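Side-chain contacts in bifunctional purine biosynthetic protein ADE5,7 (Cryptococcus neoformans var. grubii serotype A, PDB 7LVO), which catalyses the second and fifth steps of de novo purine biosynthesis, this chain being its N-terminal glycinamide ribonucleotide synthetase part: residues 242-247 with 334-339; 255-260 with 288-293. All blocks are in the same frame, centred on the assembly; numbering follows the deposited sequence.

Contact 1: residues 242-247 with 334-339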
ATOM      1  N   SER A 242      -2.713  10.178   1.045  1.00 27.20           N
ATOM      2  CA  SER A 242      -2.503   9.069   0.125  1.00 26.83           C
ATOM      3  C   SER A 242      -3.487   9.196  -1.032  1.00 29.55           C
ATOM      4  O   SER A 242      -4.693   9.362  -0.810  1.00 27.41           O
ATOM      5  CB  SER A 242      -2.689   7.727   0.833  1.00 28.82           C
ATOM      6  OG  SER A 242      -1.739   7.556   1.878  1.00 34.24           O
ATOM      7  N   VAL A 243      -2.975   9.112  -2.259  1.00 26.41           N
ATOM      8  CA  VAL A 243      -3.794   9.158  -3.466  1.00 22.22           C
ATOM      9  C   VAL A 243      -3.562   7.859  -4.227  1.00 20.11           C
ATOM     10  O   VAL A 243      -2.498   7.667  -4.824  1.00 24.09           O
ATOM     11  CB  VAL A 243      -3.462  10.374  -4.341  1.00 27.17           C
ATOM     12  CG1 VAL A 243      -4.332  10.379  -5.587  1.00 29.90           C
ATOM     13  CG2 VAL A 243      -3.639  11.666  -3.551  1.00 34.75           C
ATOM     14  N   LEU A 244      -4.544   6.968  -4.195  1.00 24.07           N
ATOM     15  CA  LEU A 244      -4.512   5.719  -4.938  1.00 26.38           C
ATOM     16  C   LEU A 244      -5.271   5.885  -6.248  1.00 24.47           C
ATOM     17  O   LEU A 244      -6.370   6.450  -6.271  1.00 20.12           O
ATOM     18  CB  LEU A 244      -5.126   4.580  -4.122  1.00 20.21           C
ATOM     19  CG  LEU A 244      -4.308   4.106  -2.922  1.00 26.39           C
ATOM     20  CD1 LEU A 244      -4.338   5.131  -1.797  1.00 27.98           C
ATOM     21  CD2 LEU A 244      -4.829   2.750  -2.448  1.00 34.35           C
ATOM     22  N   ALA A 245      -4.691   5.374  -7.333  1.00 22.80           N
ATOM     23  CA  ALA A 245      -5.266   5.536  -8.663  1.00 20.33           C
ATOM     24  C   ALA A 245      -5.019   4.288  -9.495  1.00 24.27           C
ATOM     25  O   ALA A 245      -3.899   3.773  -9.530  1.00 25.00           O
ATOM     26  CB  ALA A 245      -4.668   6.763  -9.367  1.00 23.44           C
ATOM     27  N   PHE A 246      -6.066   3.811 -10.164  1.00 28.05           N
ATOM     28  CA  PHE A 246      -5.931   2.719 -11.119  1.00 22.84           C
ATOM     29  C   PHE A 246      -5.333   3.238 -12.416  1.00 27.85           C
ATOM     30  O   PHE A 246      -5.654   4.341 -12.863  1.00 18.64           O
ATOM     31  CB  PHE A 246      -7.290   2.076 -11.399  1.00 26.38           C
ATOM     32  CG  PHE A 246      -7.939   1.471 -10.189  1.00 20.73           C
ATOM     33  CD1 PHE A 246      -7.667   0.171  -9.815  1.00 22.68           C
ATOM     34  CD2 PHE A 246      -8.836   2.212  -9.423  1.00 19.76           C
ATOM     35  CE1 PHE A 246      -8.271  -0.387  -8.695  1.00 15.40           C
ATOM     36  CE2 PHE A 246      -9.433   1.668  -8.309  1.00 27.32           C
ATOM     37  CZ  PHE A 246      -9.157   0.357  -7.945  1.00 24.28           C
ATOM     38  N   SER A 247      -4.479   2.423 -13.039  1.00 25.54           N
ATOM     39  CA  SER A 247      -3.794   2.820 -14.262  1.00 27.12           C
ATOM     40  C   SER A 247      -3.709   1.649 -15.222  1.00 17.22           C
ATOM     41  O   SER A 247      -3.405   0.522 -14.814  1.00 21.38           O
ATOM     42  CB  SER A 247      -2.378   3.334 -13.969  1.00 22.94           C
ATOM     43  OG  SER A 247      -1.662   3.568 -15.158  1.00 27.47           O
ATOM     44  N   VAL A 334       3.739   1.093  -5.622  1.00 22.59           N
ATOM     45  CA  VAL A 334       3.227   0.562  -6.881  1.00 20.62           C
ATOM     46  C   VAL A 334       2.227  -0.556  -6.639  1.00 23.57           C
ATOM     47  O   VAL A 334       2.137  -1.506  -7.426  1.00 22.96           O
ATOM     48  CB  VAL A 334       4.380   0.075  -7.781  1.00 30.20           C
ATOM     49  CG1 VAL A 334       5.326   1.241  -8.125  1.00 22.25           C
ATOM     50  CG2 VAL A 334       5.142  -1.061  -7.107  1.00 23.81           C
ATOM     51  N   ARG A 335       1.470  -0.449  -5.552  1.00 22.82           N
ATOM     52  CA  ARG A 335       0.451  -1.432  -5.220  1.00 25.63           C
ATOM     53  C   ARG A 335      -0.503  -0.813  -4.210  1.00 25.74           C
ATOM     54  O   ARG A 335      -0.271   0.284  -3.698  1.00 24.76           O
ATOM     55  CB  ARG A 335       1.074  -2.722  -4.678  1.00 23.40           C
ATOM     56  CG  ARG A 335       2.340  -2.533  -3.844  1.00 27.80           C
ATOM     57  CD  ARG A 335       2.109  -1.650  -2.642  1.00 40.58           C
ATOM     58  NE  ARG A 335       3.330  -1.451  -1.864  1.00 43.49           N
ATOM     59  CZ  ARG A 335       3.401  -0.736  -0.749  1.00 49.10           C
ATOM     60  NH1 ARG A 335       2.333  -0.152  -0.237  1.00 41.89           N
ATOM     61  NH2 ARG A 335       4.571  -0.608  -0.133  1.00 62.21           N
ATOM     62  N   PHE A 336      -1.590  -1.530  -3.938  1.00 24.68           N
ATOM     63  CA  PHE A 336      -2.551  -1.062  -2.950  1.00 28.93           C
ATOM     64  C   PHE A 336      -1.865  -0.839  -1.604  1.00 27.89           C
ATOM     65  O   PHE A 336      -0.877  -1.495  -1.266  1.00 27.52           O
ATOM     66  CB  PHE A 336      -3.698  -2.053  -2.796  1.00 26.08           C
ATOM     67  CG  PHE A 336      -4.730  -1.957  -3.882  1.00 30.83           C
ATOM     68  CD1 PHE A 336      -5.660  -0.938  -3.873  1.00 29.96           C
ATOM     69  CD2 PHE A 336      -4.774  -2.893  -4.912  1.00 26.80           C
ATOM     70  CE1 PHE A 336      -6.610  -0.840  -4.874  1.00 32.59           C
ATOM     71  CE2 PHE A 336      -5.729  -2.803  -5.902  1.00 26.23           C
ATOM     72  CZ  PHE A 336      -6.646  -1.777  -5.886  1.00 28.90           C
ATOM     73  N   GLY A 337      -2.397   0.113  -0.837  1.00 22.69           N
ATOM     74  CA  GLY A 337      -1.848   0.456   0.453  1.00 26.88           C
ATOM     75  C   GLY A 337      -2.580  -0.232   1.593  1.00 27.79           C
ATOM     76  O   GLY A 337      -3.721  -0.671   1.459  1.00 30.26           O
ATOM     77  N   ASP A 338      -1.901  -0.323   2.733  1.00 21.38           N
ATOM     78  CA  ASP A 338      -2.455  -0.940   3.931  1.00 25.35           C
ATOM     79  C   ASP A 338      -2.197   0.010   5.092  1.00 29.12           C
ATOM     80  O   ASP A 338      -1.027   0.365   5.347  1.00 35.90           O
ATOM     81  CB  ASP A 338      -1.820  -2.308   4.177  1.00 26.33           C
ATOM     82  CG  ASP A 338      -2.557  -3.116   5.226  1.00 23.66           C
ATOM     83  OD1 ASP A 338      -2.842  -2.578   6.301  1.00 30.41           O
ATOM     84  OD2 ASP A 338      -2.873  -4.294   4.952  1.00 24.75           O
ATOM     85  N   PRO A 339      -3.230   0.439   5.838  1.00 28.14           N
ATOM     86  CA  PRO A 339      -4.639   0.041   5.758  1.00 27.26           C
ATOM     87  C   PRO A 339      -5.544   0.949   4.923  1.00 24.70           C
ATOM     88  O   PRO A 339      -6.747   0.956   5.154  1.00 20.99           O
ATOM     89  CB  PRO A 339      -5.074   0.086   7.229  1.00 24.75           C
ATOM     90  CG  PRO A 339      -4.302   1.278   7.760  1.00 31.66           C
ATOM     91  CD  PRO A 339      -2.972   1.290   7.017  1.00 34.39           C
TER
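F336 lies against L244 and F246, two residues apart on one central strand of the antiparallel sheet in the ATP-grasp domain; the loop that carries F336 leaves the edge strand 326-333 of that same sheet. The tight part is where the two rings meet. CE1 of F246 comes within 3.5 Å of CZ of F336, approaching this second ring at its edge and near its plane, so the rings touch through their far ends. Their planes are turned 70° to each other and the centroids stand 5.8 Å apart. With CG anti to the carbonyl carbon (chi1 -61°), F246 swings the far end of its ring to the loop. V357, L358 and C361 of helix 354-362 also pack on F246, at a buried point.

On either side of F336 and G337 along the chain the loop turns polar. Before them R335, whose CB bond points away from the strand, pairs through NH2 with OE2 of E143 in a salt bridge; after them D338, partly exposed, takes hydrogen bonds from the backbone N of R48 and from Q342. The looser part of the contact is L244, whose CD2 touches CD1 of F336 at 4.0 Å and lies 3.9 Å from the backbone N of G337.

Contact 2: residues 255-260 with 288-293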
ATOM      1  N   MET A 255      -8.808   7.173  -6.805  1.00 30.22           N
ATOM      2  CA  MET A 255      -9.784   6.954  -5.750  1.00 26.63           C
ATOM      3  C   MET A 255      -9.807   8.161  -4.827  1.00 20.23           C
ATOM      4  O   MET A 255      -8.910   9.008  -4.868  1.00 23.95           O
ATOM      5  CB  MET A 255      -9.434   5.695  -4.966  1.00 28.75           C
ATOM      6  CG  MET A 255      -9.209   4.452  -5.816  1.00 30.91           C
ATOM      7  SD  MET A 255      -8.985   2.980  -4.789  1.00 26.21           S
ATOM      8  CE  MET A 255     -10.673   2.554  -4.429  1.00 19.27           C
ATOM      9  N   PRO A 256     -10.830   8.279  -3.980  1.00 26.90           N
ATOM     10  CA  PRO A 256     -10.853   9.383  -3.011  1.00 30.03           C
ATOM     11  C   PRO A 256      -9.574   9.410  -2.187  1.00 22.56           C
ATOM     12  O   PRO A 256      -9.094   8.376  -1.716  1.00 21.50           O
ATOM     13  CB  PRO A 256     -12.081   9.075  -2.148  1.00 24.06           C
ATOM     14  CG  PRO A 256     -12.976   8.273  -3.048  1.00 26.92           C
ATOM     15  CD  PRO A 256     -12.048   7.445  -3.907  1.00 19.55           C
ATOM     16  N   ALA A 257      -9.021  10.609  -2.019  1.00 24.72           N
ATOM     17  CA  ALA A 257      -7.788  10.766  -1.264  1.00 24.20           C
ATOM     18  C   ALA A 257      -7.976  10.272   0.164  1.00 23.95           C
ATOM     19  O   ALA A 257      -9.046  10.403   0.758  1.00 22.73           O
ATOM     20  CB  ALA A 257      -7.344  12.230  -1.258  1.00 32.27           C
ATOM     21  N   ALA A 258      -6.916   9.694   0.715  1.00 20.25           N
ATOM     22  CA  ALA A 258      -6.948   9.127   2.053  1.00 24.99           C
ATOM     23  C   ALA A 258      -5.814   9.700   2.888  1.00 23.92           C
ATOM     24  O   ALA A 258      -4.853  10.265   2.367  1.00 29.30           O
ATOM     25  CB  ALA A 258      -6.844   7.595   2.007  1.00 27.36           C
ATOM     26  N   GLN A 259      -5.951   9.559   4.209  1.00 26.32           N
ATOM     27  CA  GLN A 259      -4.901   9.904   5.154  1.00 20.11           C
ATOM     28  C   GLN A 259      -4.677   8.719   6.086  1.00 21.90           C
ATOM     29  O   GLN A 259      -5.637   8.090   6.540  1.00 26.91           O
ATOM     30  CB  GLN A 259      -5.250  11.148   5.970  1.00 24.90           C
ATOM     31  CG  GLN A 259      -5.053  12.452   5.215  1.00 33.79           C
ATOM     32  CD  GLN A 259      -5.176  13.668   6.117  1.00 37.82           C
ATOM     33  OE1 GLN A 259      -6.279  14.144   6.392  1.00 39.89           O
ATOM     34  NE2 GLN A 259      -4.041  14.172   6.590  1.00 32.14           N
ATOM     35  N   ASP A 260      -3.412   8.429   6.373  1.00 24.98           N
ATOM     36  CA  ASP A 260      -3.018   7.311   7.215  1.00 31.26           C
ATOM     37  C   ASP A 260      -2.326   7.820   8.471  1.00 33.82           C
ATOM     38  O   ASP A 260      -1.771   8.922   8.498  1.00 40.72           O
ATOM     39  CB  ASP A 260      -2.093   6.357   6.442  1.00 29.76           C
ATOM     40  CG  ASP A 260      -1.629   5.182   7.279  1.00 41.92           C
ATOM     41  OD1 ASP A 260      -2.472   4.566   7.969  1.00 43.29           O
ATOM     42  OD2 ASP A 260      -0.422   4.869   7.243  1.00 44.87           O
ATOM     43  N   GLU A 288      -9.262  21.794  -5.187  1.00 33.84           N
ATOM     44  CA  GLU A 288      -8.084  22.419  -5.775  1.00 29.95           C
ATOM     45  C   GLU A 288      -6.832  21.594  -5.515  1.00 28.98           C
ATOM     46  O   GLU A 288      -5.979  21.453  -6.405  1.00 27.56           O
ATOM     47  CB  GLU A 288      -7.913  23.836  -5.222  1.00 41.80           C
ATOM     48  CG  GLU A 288      -9.073  24.775  -5.519  1.00 49.65           C
ATOM     49  CD  GLU A 288     -10.230  24.631  -4.540  1.00 51.64           C
ATOM     50  OE1 GLU A 288     -10.229  23.675  -3.737  1.00 38.85           O
ATOM     51  OE2 GLU A 288     -11.145  25.480  -4.572  1.00 61.82           O
ATOM     52  N   ILE A 289      -6.695  21.051  -4.304  1.00 24.41           N
ATOM     53  CA  ILE A 289      -5.529  20.228  -3.994  1.00 36.03           C
ATOM     54  C   ILE A 289      -5.526  18.963  -4.844  1.00 20.64           C
ATOM     55  O   ILE A 289      -4.484  18.550  -5.368  1.00 24.97           O
ATOM     56  CB  ILE A 289      -5.492  19.891  -2.490  1.00 31.24           C
ATOM     57  CG1 ILE A 289      -5.339  21.162  -1.649  1.00 34.37           C
ATOM     58  CG2 ILE A 289      -4.359  18.913  -2.196  1.00 30.22           C
ATOM     59  CD1 ILE A 289      -3.995  21.836  -1.772  1.00 37.26           C
ATOM     60  N   MET A 290      -6.677  18.306  -4.966  1.00 24.61           N
ATOM     61  CA  MET A 290      -6.739  17.081  -5.762  1.00 23.76           C
ATOM     62  C   MET A 290      -6.477  17.368  -7.233  1.00 27.96           C
ATOM     63  O   MET A 290      -5.855  16.554  -7.934  1.00 20.76           O
ATOM     64  CB  MET A 290      -8.094  16.407  -5.582  1.00 25.17           C
ATOM     65  CG  MET A 290      -8.198  15.577  -4.319  1.00 34.56           C
ATOM     66  SD  MET A 290      -7.060  14.173  -4.347  1.00 40.94           S
ATOM     67  CE  MET A 290      -7.824  13.134  -5.577  1.00 31.45           C
ATOM     68  N   GLU A 291      -6.942  18.522  -7.722  1.00 25.01           N
ATOM     69  CA  GLU A 291      -6.645  18.905  -9.098  1.00 32.79           C
ATOM     70  C   GLU A 291      -5.141  19.021  -9.310  1.00 33.85           C
ATOM     71  O   GLU A 291      -4.619  18.589 -10.342  1.00 22.92           O
ATOM     72  CB  GLU A 291      -7.339  20.223  -9.440  1.00 32.44           C
ATOM     73  CG  GLU A 291      -7.271  20.597 -10.912  1.00 38.75           C
ATOM     74  CD  GLU A 291      -8.034  19.628 -11.795  1.00 49.27           C
ATOM     75  OE1 GLU A 291      -8.860  18.854 -11.259  1.00 50.85           O
ATOM     76  OE2 GLU A 291      -7.804  19.634 -13.023  1.00 57.03           O
ATOM     77  N   ARG A 292      -4.428  19.579  -8.325  1.00 29.86           N
ATOM     78  CA  ARG A 292      -2.983  19.730  -8.442  1.00 30.00           C
ATOM     79  C   ARG A 292      -2.288  18.373  -8.439  1.00 23.43           C
ATOM     80  O   ARG A 292      -1.430  18.104  -9.285  1.00 31.01           O
ATOM     81  CB  ARG A 292      -2.458  20.603  -7.306  1.00 41.29           C
ATOM     82  CG  ARG A 292      -3.087  21.987  -7.238  1.00 37.99           C
ATOM     83  CD  ARG A 292      -2.190  23.053  -7.845  1.00 45.69           C
ATOM     84  NE  ARG A 292      -2.026  22.885  -9.283  1.00 47.82           N
ATOM     85  CZ  ARG A 292      -1.271  23.666 -10.045  1.00 50.18           C
ATOM     86  NH1 ARG A 292      -0.585  24.677  -9.533  1.00 49.07           N
ATOM     87  NH2 ARG A 292      -1.204  23.431 -11.352  1.00 55.21           N
ATOM     88  N   CYS A 293      -2.657  17.500  -7.500  1.00 25.75           N
ATOM     89  CA  CYS A 293      -2.071  16.164  -7.463  1.00 27.26           C
ATOM     90  C   CYS A 293      -2.270  15.438  -8.790  1.00 25.59           C
ATOM     91  O   CYS A 293      -1.337  14.827  -9.326  1.00 21.27           O
ATOM     92  CB  CYS A 293      -2.678  15.350  -6.322  1.00 23.90           C
ATOM     93  SG  CYS A 293      -2.293  15.935  -4.670  1.00 27.13           S
TER
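A257 and M290 make the only contact between side chains of the connection 255-260 and the first turns of helix 287-307. It is apolar: CB of A257 points at the helix and meets SD of M290 at 3.7 Å. The methionine gets there by folding. Its CG is anti to the carbonyl carbon, and the chain then bends at chi2 (-64°) and again at chi3 (-71°), which brings the sulfur to the alanine methyl and turns CE toward the backbone of M255. That methyl lies 4.3 Å from O of M255, a looser van der Waals approach.

Hydrogen bonding, by contrast, stays on each side of the interface. In the helix, N of R292 bonds to O of E288 at 3.1 Å and N of C293 to O of I289 at 3.0 Å, the regular i to i+4 pattern. The connection is tied to other parts of the fold, with a backbone bond between A257 and A282. On the helix, I289 and C293 pack on I322 and F320 of strand 315-323.

The two surfaces bury only 85 Å² together, a small apolar join in the ATP-grasp domain between a sheet-to-sheet connection and the helix lying on its antiparallel sheet.

In the fold
Contact 2 is nested in the chain loop closed by contact 1, and their centres lie 12 Å apart. The strand 242-247 and the connection 255-260 link them directly: N of S242 is 2.5 Å from O of A258 and O of L244 is 2.6 Å from N of M255, both short and probably hydrogen bonds. Side chains join them too, with CE2 of F246 3.7 Å from CG of M255. The strand segment includes S242, at the end of the predicted ATP-binding region, though S242 does not touch 334-339. G337 is about 6 Å from the side chain of N333, a predicted magnesium ligand. The side chains of A257 and I241, the latter also in that region, are about 5 Å apart.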